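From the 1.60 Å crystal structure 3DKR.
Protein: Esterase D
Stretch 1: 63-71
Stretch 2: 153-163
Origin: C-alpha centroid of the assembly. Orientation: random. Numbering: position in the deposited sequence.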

# COMPACT_ATOMS: atom_id res chain seq x y z
N VAL A 63 10.22 -14.86 9.29
CA VAL A 63 11.19 -15.72 8.61
C VAL A 63 10.49 -16.78 7.73
O VAL A 63 11.14 -17.41 6.89
CB VAL A 63 12.13 -16.38 9.65
CG1 VAL A 63 11.40 -17.47 10.44
CG2 VAL A 63 13.37 -16.93 8.99
N GLU A 64 9.18 -16.95 7.91
CA GLU A 64 8.44 -18.02 7.26
C GLU A 64 7.45 -17.43 6.22
O GLU A 64 6.37 -16.97 6.61
CB GLU A 64 7.68 -18.81 8.33
CG GLU A 64 6.78 -19.91 7.80
CD GLU A 64 7.51 -20.80 6.82
OE1 GLU A 64 8.32 -21.64 7.27
OE2 GLU A 64 7.28 -20.65 5.60
N PRO A 65 7.81 -17.47 4.92
CA PRO A 65 6.90 -16.93 3.90
C PRO A 65 5.47 -17.49 3.91
O PRO A 65 4.54 -16.79 3.53
CB PRO A 65 7.60 -17.28 2.58
CG PRO A 65 9.05 -17.37 2.95
CD PRO A 65 9.06 -17.96 4.32
N LEU A 66 5.30 -18.73 4.36
CA LEU A 66 3.96 -19.32 4.47
C LEU A 66 3.07 -18.57 5.47
O LEU A 66 1.85 -18.65 5.36
CB LEU A 66 4.05 -20.80 4.84
CG LEU A 66 4.61 -21.67 3.72
CD1 LEU A 66 4.88 -23.09 4.22
CD2 LEU A 66 3.69 -21.68 2.50
N ASP A 67 3.67 -17.87 6.43
CA ASP A 67 2.89 -17.07 7.39
C ASP A 67 2.00 -16.04 6.69
O ASP A 67 0.90 -15.74 7.19
CB ASP A 67 3.79 -16.34 8.36
CG ASP A 67 4.44 -17.27 9.39
OD1 ASP A 67 4.02 -18.45 9.51
OD2 ASP A 67 5.35 -16.78 10.09
N ILE A 68 2.46 -15.52 5.57
CA ILE A 68 1.66 -14.55 4.79
C ILE A 68 0.38 -15.21 4.36
O ILE A 68 -0.72 -14.63 4.43
CB ILE A 68 2.42 -14.05 3.53
CG1 ILE A 68 3.65 -13.22 3.95
CG2 ILE A 68 1.49 -13.24 2.63
CD1 ILE A 68 4.69 -13.02 2.87
N LEU A 69 0.51 -16.47 3.93
CA LEU A 69 -0.59 -17.23 3.36
C LEU A 69 -1.50 -17.85 4.41
O LEU A 69 -2.68 -18.07 4.13
CB LEU A 69 -0.04 -18.34 2.47
CG LEU A 69 0.79 -17.88 1.27
CD1 LEU A 69 1.58 -19.01 0.65
CD2 LEU A 69 -0.12 -17.24 0.23
N THR A 70 -0.96 -18.17 5.58
CA THR A 70 -1.74 -18.89 6.60
C THR A 70 -2.17 -18.04 7.81
O THR A 70 -3.10 -18.43 8.53
CB THR A 70 -0.98 -20.11 7.15
OG1 THR A 70 0.13 -19.68 7.93
CG2 THR A 70 -0.52 -21.02 6.02
N LYS A 71 -1.50 -16.92 8.04
CA LYS A 71 -1.79 -16.07 9.20
C LYS A 71 -2.27 -14.66 8.84
O LYS A 71 -2.57 -13.86 9.73
CB LYS A 71 -0.57 -15.99 10.13
CG LYS A 71 -0.12 -17.35 10.65
CD LYS A 71 0.92 -17.22 11.74
CE LYS A 71 1.50 -18.59 12.10
NZ LYS A 71 0.46 -19.65 12.20
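Stretch 2, residues 153-163: DESTQILAYLP

Stretch 2 enters as an extended residue, Asp 153, passes through Glu 154 at the N-cap position, and is helical from Ser 155 to Pro 163, continuing beyond. Its axis runs in broadly the same direction as that of the short helix in stretch 1, crossing it at 37° with a closest approach of 9.5 Å; together the two stretches bury 452 Å².

Asp 153 makes no contact with stretch 1; its OD1 accepts from Ser 155 N at 2.8 Å, steadying the first turn. Glu 154 points toward stretch 1, and with chi1 in m and chi2 in t its carboxylate reaches that of Glu 64, with Glu 154 OE2 2.5 Å from Glu 64 OE2. So short a separation between two acids suggests that a proton is shared or held by one of them. Within stretch 1, Glu 64 OE2 also accepts a capping hydrogen bond from Leu 66 N at 3.0 Å, in the turn that leads into the helix. Glu 154 OE1 lies 3.5 Å from Pro 65 CD, and Glu 154 OE2 lies 3.2 Å from Leu 66 CD1.

Ser 155, directed away, and Thr 156 take no part. One turn on, Gln 157 CB lies 4.0 Å from Leu 66 CD2, and the same methyl meets Ile 158 CG1 at 4.1 Å. Ile 158 also adjoins Leu 69, whose CD1 is 4.1 Å from Ile 158 CA. Leu 159 and Ala 160 are again free of contact.

The next turn brings Tyr 161 against stretch 1: its CB is 3.8 Å from Leu 69 CB, while Thr 70 CG2 sits over one ring face, 3.9 Å from the centroid of the Tyr 161 ring, in a CH-pi contact. Leu 162 CD1 approaches Leu 69 CD2 to 3.9 Å. At Pro 163, whose N lacks a bond to the preceding turn, the helix kinks, and the residue points away from stretch 1.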

# COMPACT_ATOMS: atom_id res chain seq x y z
N ASP A 153 13.12 -25.38 0.51
CA ASP A 153 12.21 -24.84 -0.49
C ASP A 153 10.74 -25.18 -0.17
O ASP A 153 10.42 -26.30 0.25
CB ASP A 153 12.63 -25.40 -1.86
CG ASP A 153 11.78 -24.89 -3.00
OD1 ASP A 153 10.58 -25.27 -3.07
OD2 ASP A 153 12.33 -24.15 -3.85
N GLU A 154 9.85 -24.20 -0.38
CA GLU A 154 8.44 -24.34 -0.01
C GLU A 154 7.49 -24.17 -1.19
O GLU A 154 6.28 -24.02 -0.99
CB GLU A 154 8.08 -23.29 1.04
CG GLU A 154 8.92 -23.35 2.28
CD GLU A 154 8.50 -22.28 3.25
OE1 GLU A 154 8.61 -21.10 2.90
OE2 GLU A 154 8.04 -22.64 4.35
N SER A 155 8.02 -24.23 -2.40
CA SER A 155 7.22 -23.97 -3.59
C SER A 155 5.93 -24.79 -3.63
O SER A 155 4.89 -24.28 -4.05
CB SER A 155 8.05 -24.20 -4.86
OG SER A 155 8.64 -25.48 -4.86
N THR A 156 5.96 -26.04 -3.16
CA THR A 156 4.79 -26.90 -3.24
C THR A 156 3.65 -26.41 -2.34
O THR A 156 2.50 -26.35 -2.76
CB THR A 156 5.14 -28.37 -2.92
OG1 THR A 156 6.23 -28.79 -3.75
CG2 THR A 156 3.95 -29.29 -3.16
N GLN A 157 3.97 -26.07 -1.10
CA GLN A 157 2.97 -25.51 -0.19
C GLN A 157 2.51 -24.13 -0.68
O GLN A 157 1.33 -23.80 -0.59
CB GLN A 157 3.50 -25.44 1.26
CG GLN A 157 3.42 -26.76 2.03
CD GLN A 157 2.07 -26.99 2.72
OE1 GLN A 157 1.18 -27.67 2.20
NE2 GLN A 157 1.91 -26.39 3.90
N ILE A 158 3.44 -23.35 -1.22
CA ILE A 158 3.08 -22.03 -1.76
C ILE A 158 1.97 -22.18 -2.82
O ILE A 158 0.95 -21.49 -2.76
CB ILE A 158 4.30 -21.30 -2.34
CG1 ILE A 158 5.21 -20.86 -1.20
CG2 ILE A 158 3.85 -20.10 -3.20
CD1 ILE A 158 6.51 -20.25 -1.67
N LEU A 159 2.15 -23.11 -3.76
CA LEU A 159 1.16 -23.32 -4.83
C LEU A 159 -0.19 -23.80 -4.30
O LEU A 159 -1.23 -23.57 -4.93
CB LEU A 159 1.68 -24.30 -5.88
CG LEU A 159 2.86 -23.84 -6.73
CD1 LEU A 159 3.15 -24.87 -7.82
CD2 LEU A 159 2.64 -22.45 -7.35
N ALA A 160 -0.18 -24.45 -3.14
CA ALA A 160 -1.40 -24.93 -2.49
C ALA A 160 -2.25 -23.80 -1.91
O ALA A 160 -3.47 -23.90 -1.88
CB ALA A 160 -1.06 -25.91 -1.40
N TYR A 161 -1.59 -22.74 -1.44
CA TYR A 161 -2.28 -21.64 -0.75
C TYR A 161 -2.36 -20.35 -1.57
O TYR A 161 -3.31 -19.56 -1.40
CB TYR A 161 -1.53 -21.27 0.54
CG TYR A 161 -1.72 -22.16 1.75
CD1 TYR A 161 -2.87 -22.07 2.53
CD2 TYR A 161 -0.69 -23.00 2.17
CE1 TYR A 161 -3.02 -22.86 3.69
CE2 TYR A 161 -0.83 -23.78 3.32
CZ TYR A 161 -1.99 -23.70 4.07
OH TYR A 161 -2.11 -24.48 5.21
N LEU A 162 -1.36 -20.10 -2.41
CA LEU A 162 -1.21 -18.76 -3.03
C LEU A 162 -2.37 -18.39 -3.97
O LEU A 162 -2.89 -17.27 -3.90
CB LEU A 162 0.14 -18.63 -3.73
CG LEU A 162 0.46 -17.31 -4.45
CD1 LEU A 162 0.26 -16.13 -3.50
CD2 LEU A 162 1.88 -17.37 -4.98
N PRO A 163 -2.80 -19.32 -4.85
CA PRO A 163 -3.93 -18.96 -5.70
C PRO A 163 -5.17 -18.55 -4.91
O PRO A 163 -5.87 -17.60 -5.29
CB PRO A 163 -4.18 -20.25 -6.51
CG PRO A 163 -2.87 -20.91 -6.53
CD PRO A 163 -2.30 -20.67 -5.16